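Beta-glucosidase (Chaetomella raphigera, PDB 6JXG) probably hydrolyses terminal, non-reducing beta-D-glucosyl residues to release beta-D-glucose, as a secreted family 3 glycoside hydrolase involved in cellulose breakdown. Local coordinates at residues 33-41 against 303-311. Residues are numbered along the deposited sequence; the frame is centred on the assembly and turned at random.
Sequences GWEKGPCVG and AVTWSSWNG
W309 NE1 donates to G37 O at 2.7 Å, with the acceptor in the indole plane, and the next carbonyl is gripped as well. P38 O accepts twice from S308, from N and from OG, each at 2.8 Å; OG also bonds Q57. An ST turn, in which W309 N donates to S307 OG at 3.2 Å, braces the backbone that presents the indole.

Aromatic contacts centre on W309, where CG beside the backbone N (chi1 -35°) swings the indole across to E35 and G37. E35 CG makes a CH-pi contact 3.5 Å from the centroid of the W309 six-membered ring, 4° off its normal, and the E35 carboxylate lies nearly parallel to that ring; S308 CB covers the opposite face. The edge of W309 meets the face of W34 in a T-shaped pair, planes at 69°. Replacing W309 by an alanine is likely to leave G37 O without this donor, W34 without this edge partner and a gap between E35 and S308.

Apolar contacts finish the other end: P38 CG meets V304 CG1 at 3.9 Å, while C39 SG, disulfide-bonded to C55, makes a sulfur-aromatic contact oblique to the W306 ring, with SG 3.8 Å from W306 CH2.

The arrangement pins the connection following helix 278-294 to the loop leading into strand 41-42, an outermost strand of a largely parallel sheet consistent with the TIM-barrel part of family 3 enzymes.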
loop_
_atom_site.group_PDB
_atom_site.type_symbol
_atom_site.label_atom_id
_atom_site.label_comp_id
_atom_site.label_asym_id
_atom_site.label_seq_id
_atom_site.Cartn_x
_atom_site.Cartn_y
_atom_site.Cartn_z
ATOM N N GLY A 33 -2.719 26.896 8.123
ATOM C CA GLY A 33 -3.036 26.550 9.480
ATOM C C GLY A 33 -3.967 25.363 9.553
ATOM O O GLY A 33 -4.873 25.211 8.717
ATOM N N TRP A 34 -3.840 24.579 10.615
ATOM C CA TRP A 34 -4.703 23.408 10.815
ATOM C C TRP A 34 -6.202 23.781 10.946
ATOM O O TRP A 34 -6.550 24.629 11.730
ATOM C CB TRP A 34 -4.217 22.640 12.028
ATOM C CG TRP A 34 -5.036 21.462 12.420
ATOM C CD1 TRP A 34 -5.578 21.258 13.620
ATOM C CD2 TRP A 34 -5.323 20.289 11.624
ATOM N NE1 TRP A 34 -6.256 20.063 13.625
ATOM C CE2 TRP A 34 -6.107 19.443 12.408
ATOM C CE3 TRP A 34 -5.013 19.901 10.287
ATOM C CZ2 TRP A 34 -6.582 18.165 11.953
ATOM C CZ3 TRP A 34 -5.506 18.643 9.795
ATOM C CH2 TRP A 34 -6.314 17.789 10.637
ATOM N N GLU A 35 -7.046 23.145 10.120
ATOM C CA GLU A 35 -8.480 23.411 10.011
ATOM C C GLU A 35 -8.892 24.783 9.586
ATOM O O GLU A 35 -10.093 25.050 9.529
ATOM C CB GLU A 35 -9.248 23.003 11.297
ATOM C CG GLU A 35 -8.932 21.578 11.652
ATOM C CD GLU A 35 -9.772 21.039 12.799
ATOM O OE1 GLU A 35 -10.681 21.748 13.222
ATOM O OE2 GLU A 35 -9.522 19.931 13.240
ATOM N N LYS A 36 -7.965 25.612 9.134
ATOM C CA LYS A 36 -8.349 26.959 8.729
ATOM C C LYS A 36 -8.959 26.947 7.314
ATOM O O LYS A 36 -9.964 27.630 7.056
ATOM C CB LYS A 36 -7.160 27.936 8.768
ATOM C CG LYS A 36 -6.511 28.218 10.138
ATOM C CD LYS A 36 -7.484 28.818 11.161
ATOM C CE LYS A 36 -7.835 27.909 12.372
ATOM N NZ LYS A 36 -9.320 27.856 12.636
ATOM N N GLY A 37 -8.338 26.203 6.382
ATOM C CA GLY A 37 -8.952 25.889 5.132
ATOM C C GLY A 37 -9.901 24.724 5.184
ATOM O O GLY A 37 -10.063 24.082 6.235
ATOM N N PRO A 38 -10.569 24.426 4.061
ATOM C CA PRO A 38 -11.561 23.381 4.073
ATOM C C PRO A 38 -10.978 21.966 3.930
ATOM O O PRO A 38 -11.612 20.989 4.300
ATOM C CB PRO A 38 -12.396 23.675 2.843
ATOM C CG PRO A 38 -11.420 24.275 1.889
ATOM C CD PRO A 38 -10.579 25.181 2.781
ATOM N N CYS A 39 -9.767 21.894 3.441
ATOM C CA CYS A 39 -9.069 20.623 3.223
ATOM C C CYS A 39 -8.161 20.254 4.412
ATOM O O CYS A 39 -7.899 21.061 5.285
ATOM C CB CYS A 39 -8.263 20.712 1.908
ATOM S SG CYS A 39 -9.342 21.190 0.523
ATOM N N VAL A 40 -7.599 19.048 4.373
ATOM C CA VAL A 40 -6.680 18.600 5.405
ATOM C C VAL A 40 -5.496 19.554 5.507
ATOM O O VAL A 40 -4.932 19.760 6.610
ATOM C CB VAL A 40 -6.302 17.109 5.157
ATOM C CG1 VAL A 40 -5.267 16.568 6.153
ATOM C CG2 VAL A 40 -7.581 16.302 5.312
ATOM N N GLY A 41 -5.131 20.100 4.372
ATOM C CA GLY A 41 -4.123 21.179 4.244
ATOM C C GLY A 41 -4.482 22.110 3.108
ATOM O O GLY A 41 -5.034 21.678 2.105
ATOM N N ALA A 303 -13.661 23.572 -8.357
ATOM C CA ALA A 303 -13.520 24.335 -7.104
ATOM C C ALA A 303 -13.908 23.443 -5.934
ATOM O O ALA A 303 -14.615 22.514 -6.129
ATOM C CB ALA A 303 -14.514 25.506 -7.157
ATOM N N VAL A 304 -13.408 23.711 -4.721
ATOM C CA VAL A 304 -13.843 23.017 -3.521
ATOM C C VAL A 304 -15.102 23.723 -3.023
ATOM O O VAL A 304 -15.038 24.934 -2.806
ATOM C CB VAL A 304 -12.722 23.092 -2.464
ATOM C CG1 VAL A 304 -13.218 22.640 -1.104
ATOM C CG2 VAL A 304 -11.547 22.218 -2.961
ATOM N N THR A 305 -16.212 23.000 -2.826
ATOM C CA THR A 305 -17.475 23.594 -2.299
ATOM C C THR A 305 -17.923 22.913 -1.021
ATOM O O THR A 305 -19.065 22.998 -0.572
ATOM C CB THR A 305 -18.583 23.542 -3.385
ATOM O OG1 THR A 305 -19.003 22.191 -3.612
ATOM C CG2 THR A 305 -18.034 24.146 -4.750
ATOM N N TRP A 306 -16.998 22.193 -0.394
ATOM C CA TRP A 306 -17.303 21.422 0.770
ATOM C C TRP A 306 -16.261 21.764 1.889
ATOM O O TRP A 306 -15.270 22.489 1.641
ATOM C CB TRP A 306 -17.217 19.901 0.493
ATOM C CG TRP A 306 -16.039 19.528 -0.272
ATOM C CD1 TRP A 306 -15.950 19.497 -1.577
ATOM C CD2 TRP A 306 -14.743 19.213 0.234
ATOM N NE1 TRP A 306 -14.691 19.188 -1.977
ATOM C CE2 TRP A 306 -13.924 18.989 -0.859
ATOM C CE3 TRP A 306 -14.195 19.098 1.522
ATOM C CZ2 TRP A 306 -12.586 18.684 -0.733
ATOM C CZ3 TRP A 306 -12.826 18.767 1.636
ATOM C CH2 TRP A 306 -12.079 18.497 0.548
ATOM N N SER A 307 -16.498 21.262 3.079
ATOM C CA SER A 307 -15.484 21.354 4.154
ATOM C C SER A 307 -15.247 20.008 4.785
ATOM O O SER A 307 -16.182 19.229 5.042
ATOM C CB SER A 307 -15.946 22.367 5.242
ATOM O OG SER A 307 -15.069 22.604 6.337
ATOM N N SER A 308 -13.978 19.757 5.151
ATOM C CA SER A 308 -13.642 18.609 6.014
ATOM C C SER A 308 -14.269 18.673 7.383
ATOM O O SER A 308 -14.383 17.653 8.060
ATOM C CB SER A 308 -12.108 18.567 6.144
ATOM O OG SER A 308 -11.489 18.235 4.870
ATOM N N TRP A 309 -14.636 19.866 7.854
ATOM C CA TRP A 309 -14.893 20.069 9.287
ATOM C C TRP A 309 -16.410 20.304 9.562
ATOM O O TRP A 309 -16.803 20.510 10.691
ATOM C CB TRP A 309 -14.077 21.258 9.814
ATOM C CG TRP A 309 -12.734 21.379 9.156
ATOM C CD1 TRP A 309 -12.311 22.350 8.301
ATOM C CD2 TRP A 309 -11.677 20.408 9.213
ATOM N NE1 TRP A 309 -11.042 22.064 7.825
ATOM C CE2 TRP A 309 -10.613 20.902 8.412
ATOM C CE3 TRP A 309 -11.499 19.222 9.910
ATOM C CZ2 TRP A 309 -9.481 20.193 8.215
ATOM C CZ3 TRP A 309 -10.334 18.547 9.754
ATOM C CH2 TRP A 309 -9.339 19.029 8.942
ATOM N N ASN A 310 -17.243 20.250 8.533
ATOM C CA ASN A 310 -18.724 20.480 8.719
ATOM C C ASN A 310 -19.520 19.235 8.516
ATOM O O ASN A 310 -20.720 19.322 8.271
ATOM C CB ASN A 310 -19.191 21.609 7.717
ATOM C CG ASN A 310 -19.304 21.129 6.282
ATOM O OD1 ASN A 310 -18.845 20.040 6.002
ATOM N ND2 ASN A 310 -19.868 21.946 5.344
ATOM N N GLY A 311 -18.846 18.075 8.566
ATOM C CA GLY A 311 -19.406 16.751 8.304
ATOM C C GLY A 311 -19.096 16.250 6.918
ATOM O O GLY A 311 -19.608 15.227 6.507
#